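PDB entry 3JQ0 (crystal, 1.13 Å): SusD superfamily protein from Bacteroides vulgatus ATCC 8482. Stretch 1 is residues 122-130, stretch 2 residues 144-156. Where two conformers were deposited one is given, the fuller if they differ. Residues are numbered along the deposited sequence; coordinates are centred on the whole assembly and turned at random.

Stretch 1 122-130: WGDVVLYLD
Stretch 2 144-156: KGVSPATEVMEQI

Residues 122-130 run as an irregular segment alongside residues 144-156, in which an extended lead-in, Gly145 to Pro148, turns into a helix beginning at Ala149. The lead-in lies antiparallel to stretch 1, with the CA atoms of Val126 and Val146 4.0 Å apart and those of Asp124 and Ala149 4.6 Å apart. Gly123, at phi/psi 86/-109, breaks from the preceding helix; from Asp124 (-75/122) to Tyr128 the backbone stays extended.

Val125 and Ser147 pair through their backbones. Ser147 N donates to Val125 O at 2.9 Å and nearly straight (170°), whereas the return bond from Val125 N to Ser147 O is weak, 3.3 Å and bent to 123°. The next donor, Ala149 N, lies in the first turn of the helix, where no preceding helical carbonyl serves it; Asp124 OD1 accepts from it at 2.8 Å (141°), with Asp124 in the m rotamer and chi2 near -3°. Pro148, at the N-cap position, has its carbonyl turned into the helix, where Pro148 O accepts from Val152 N at 2.9 Å.

Beyond the pair, a water links the two stretches. It accepts from Leu127 N at 2.9 Å, donates to Gly145 O at 3.0 Å, and hydrogen-bonds Ser147 OG at 2.7 Å, the serine being m.

The remaining contacts are mostly between side chains and largely apolar. Val152 (t) points toward stretch 1, its CG2 lying 3.8 Å from Val125 CG2 and 4.2 Å from Leu127 CD2. Leu127 (m, t) points toward the helix, with CD1 3.7 Å from Glu151 O and CD2 4.0 Å from Gln155 CB. Val126 (t) packs CG2 4.2 Å from Val146 CG1. Farther along, Leu129 CD1 meets Gln155 OE1 at 3.6 Å, a van der Waals contact; Gln155 NE2 is satisfied elsewhere in the structure.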

# COMPACT_ATOMS: atom_id res chain seq x y z
N TRP A 122 0.77 -7.61 14.07
CA TRP A 122 0.58 -8.45 15.26
C TRP A 122 1.74 -8.48 16.26
O TRP A 122 1.51 -8.83 17.40
CB TRP A 122 0.15 -9.86 14.86
CG TRP A 122 -1.30 -9.93 14.43
CD1 TRP A 122 -2.38 -10.02 15.30
CD2 TRP A 122 -1.86 -9.84 13.10
NE1 TRP A 122 -3.55 -10.04 14.59
CE2 TRP A 122 -3.27 -9.88 13.25
CE3 TRP A 122 -1.33 -9.73 11.83
CZ2 TRP A 122 -4.11 -9.84 12.14
CZ3 TRP A 122 -2.18 -9.67 10.74
CH2 TRP A 122 -3.54 -9.73 10.91
N GLY A 123 2.95 -8.07 15.85
CA GLY A 123 4.08 -7.95 16.79
C GLY A 123 4.80 -9.26 16.95
O GLY A 123 5.53 -9.73 16.08
N ASP A 124 4.64 -9.87 18.14
CA ASP A 124 5.22 -11.18 18.46
C ASP A 124 4.39 -12.25 17.74
O ASP A 124 3.19 -12.30 17.93
CB ASP A 124 5.15 -11.48 19.95
CG ASP A 124 5.91 -10.52 20.85
OD1 ASP A 124 6.57 -9.59 20.40
OD2 ASP A 124 5.85 -10.80 22.07
N VAL A 125 5.02 -13.05 16.90
CA VAL A 125 4.31 -14.06 16.11
C VAL A 125 5.14 -15.33 16.05
O VAL A 125 6.35 -15.31 16.28
CB VAL A 125 3.98 -13.54 14.66
CG1 VAL A 125 3.05 -12.33 14.71
CG2 VAL A 125 5.26 -13.24 13.83
N VAL A 126 4.51 -16.44 15.69
CA VAL A 126 5.21 -17.70 15.52
C VAL A 126 6.13 -17.59 14.32
O VAL A 126 5.71 -17.18 13.23
CB VAL A 126 4.22 -18.87 15.36
CG1 VAL A 126 5.01 -20.18 15.06
CG2 VAL A 126 3.41 -19.04 16.62
N LEU A 127 7.37 -18.03 14.50
CA LEU A 127 8.31 -18.15 13.39
C LEU A 127 8.24 -19.58 12.85
O LEU A 127 8.90 -20.51 13.34
CB LEU A 127 9.73 -17.74 13.81
CG LEU A 127 9.96 -16.26 14.06
CD1 LEU A 127 11.37 -15.97 14.61
CD2 LEU A 127 9.66 -15.44 12.76
N TYR A 128 7.44 -19.75 11.82
CA TYR A 128 7.21 -21.01 11.17
C TYR A 128 8.11 -21.04 9.93
O TYR A 128 7.92 -20.24 8.98
CB TYR A 128 5.74 -21.12 10.79
CG TYR A 128 5.41 -22.40 10.20
CD1 TYR A 128 5.55 -23.58 10.94
CD2 TYR A 128 5.06 -22.52 8.85
CE1 TYR A 128 5.29 -24.83 10.38
CE2 TYR A 128 4.80 -23.75 8.27
CZ TYR A 128 4.94 -24.91 9.05
OH TYR A 128 4.69 -26.14 8.49
N LEU A 129 9.10 -21.92 9.97
CA LEU A 129 10.11 -22.00 8.93
C LEU A 129 10.16 -23.41 8.29
O LEU A 129 10.91 -23.60 7.35
CB LEU A 129 11.48 -21.59 9.51
CG LEU A 129 11.53 -20.20 10.16
CD1 LEU A 129 12.87 -19.88 10.82
CD2 LEU A 129 11.23 -19.10 9.16
N ASP A 130 9.25 -24.31 8.70
CA ASP A 130 9.06 -25.70 8.15
C ASP A 130 7.97 -25.76 7.11
O ASP A 130 7.25 -24.77 6.86
CB ASP A 130 8.68 -26.60 9.32
CG ASP A 130 9.76 -26.60 10.38
OD1 ASP A 130 10.95 -26.51 10.00
OD2 ASP A 130 9.41 -26.62 11.58
N LYS A 144 6.04 -23.73 19.15
CA LYS A 144 4.56 -23.73 19.04
C LYS A 144 3.97 -22.32 19.35
O LYS A 144 2.94 -21.92 18.78
CB LYS A 144 3.95 -24.80 19.97
N GLY A 145 4.60 -21.62 20.29
CA GLY A 145 4.27 -20.25 20.67
C GLY A 145 5.06 -19.19 19.89
O GLY A 145 5.97 -19.48 19.14
N VAL A 146 4.70 -17.96 20.13
CA VAL A 146 5.27 -16.82 19.42
C VAL A 146 6.73 -16.57 19.78
O VAL A 146 7.19 -16.91 20.89
CB VAL A 146 4.41 -15.53 19.62
CG1 VAL A 146 2.97 -15.78 19.17
CG2 VAL A 146 4.50 -14.98 21.03
N SER A 147 7.45 -15.92 18.86
CA SER A 147 8.76 -15.35 19.13
C SER A 147 8.61 -13.86 19.39
O SER A 147 7.71 -13.20 18.82
CB SER A 147 9.69 -15.59 17.95
OG SER A 147 9.88 -16.97 17.78
N PRO A 148 9.49 -13.30 20.22
CA PRO A 148 9.44 -11.86 20.43
C PRO A 148 9.66 -11.10 19.12
O PRO A 148 10.43 -11.55 18.24
CB PRO A 148 10.57 -11.58 21.44
CG PRO A 148 10.95 -12.83 21.93
CD PRO A 148 10.53 -13.94 21.04
N ALA A 149 9.05 -9.91 19.04
CA ALA A 149 9.19 -9.03 17.86
C ALA A 149 10.67 -8.87 17.43
O ALA A 149 10.97 -8.85 16.24
CB ALA A 149 8.54 -7.66 18.13
N THR A 150 11.58 -8.73 18.40
CA THR A 150 13.01 -8.63 18.05
C THR A 150 13.52 -9.83 17.26
O THR A 150 14.29 -9.67 16.30
CB THR A 150 13.87 -8.43 19.31
OG1 THR A 150 13.64 -9.49 20.22
CG2 THR A 150 13.61 -7.08 19.91
N GLU A 151 13.12 -11.03 17.66
CA GLU A 151 13.51 -12.23 16.96
C GLU A 151 12.80 -12.35 15.64
O GLU A 151 13.39 -12.85 14.67
CB GLU A 151 13.28 -13.47 17.81
CG GLU A 151 14.17 -13.52 19.02
CD GLU A 151 13.95 -14.75 19.88
OE1 GLU A 151 13.36 -15.74 19.39
OE2 GLU A 151 14.39 -14.68 21.05
N VAL A 152 11.54 -11.89 15.54
CA VAL A 152 10.87 -11.82 14.25
C VAL A 152 11.65 -10.94 13.28
O VAL A 152 11.91 -11.31 12.13
CB VAL A 152 9.39 -11.36 14.41
CG1 VAL A 152 8.73 -11.25 13.02
CG2 VAL A 152 8.60 -12.30 15.36
N MSE A 153 12.06 -9.76 13.73
CA MSE A 153 12.86 -8.87 12.90
C MSE A 153 14.19 -9.46 12.52
O MSE A 153 14.65 -9.31 11.39
CB MSE A 153 13.01 -7.47 13.54
CG MSE A 153 13.89 -6.55 12.71
SE MSE A 153 13.20 -6.24 10.91
CE MSE A 153 12.06 -4.71 11.29
N GLU A 154 14.85 -10.16 13.45
CA GLU A 154 16.10 -10.84 13.09
C GLU A 154 15.90 -11.85 11.96
O GLU A 154 16.72 -11.96 11.06
CB GLU A 154 16.74 -11.56 14.31
CG GLU A 154 17.29 -10.70 15.48
CD GLU A 154 17.39 -11.52 16.83
OE1 GLU A 154 17.42 -12.77 16.81
OE2 GLU A 154 17.42 -10.91 17.91
N GLN A 155 14.78 -12.59 11.99
CA GLN A 155 14.48 -13.54 10.93
C GLN A 155 14.20 -12.82 9.60
O GLN A 155 14.67 -13.26 8.54
CB GLN A 155 13.31 -14.44 11.33
CG GLN A 155 12.99 -15.47 10.24
CD GLN A 155 14.10 -16.46 10.00
OE1 GLN A 155 14.78 -16.87 10.95
NE2 GLN A 155 14.32 -16.84 8.73
N ILE A 156 13.45 -11.73 9.65
CA ILE A 156 13.20 -10.93 8.47
C ILE A 156 14.55 -10.52 7.85
O ILE A 156 14.74 -10.63 6.62
CB ILE A 156 12.30 -9.71 8.80
CG1 ILE A 156 10.89 -10.16 9.11
CG2 ILE A 156 12.34 -8.64 7.72
CD1 ILE A 156 10.06 -9.12 9.85
O HOH W 1 8.11 -18.87 17.19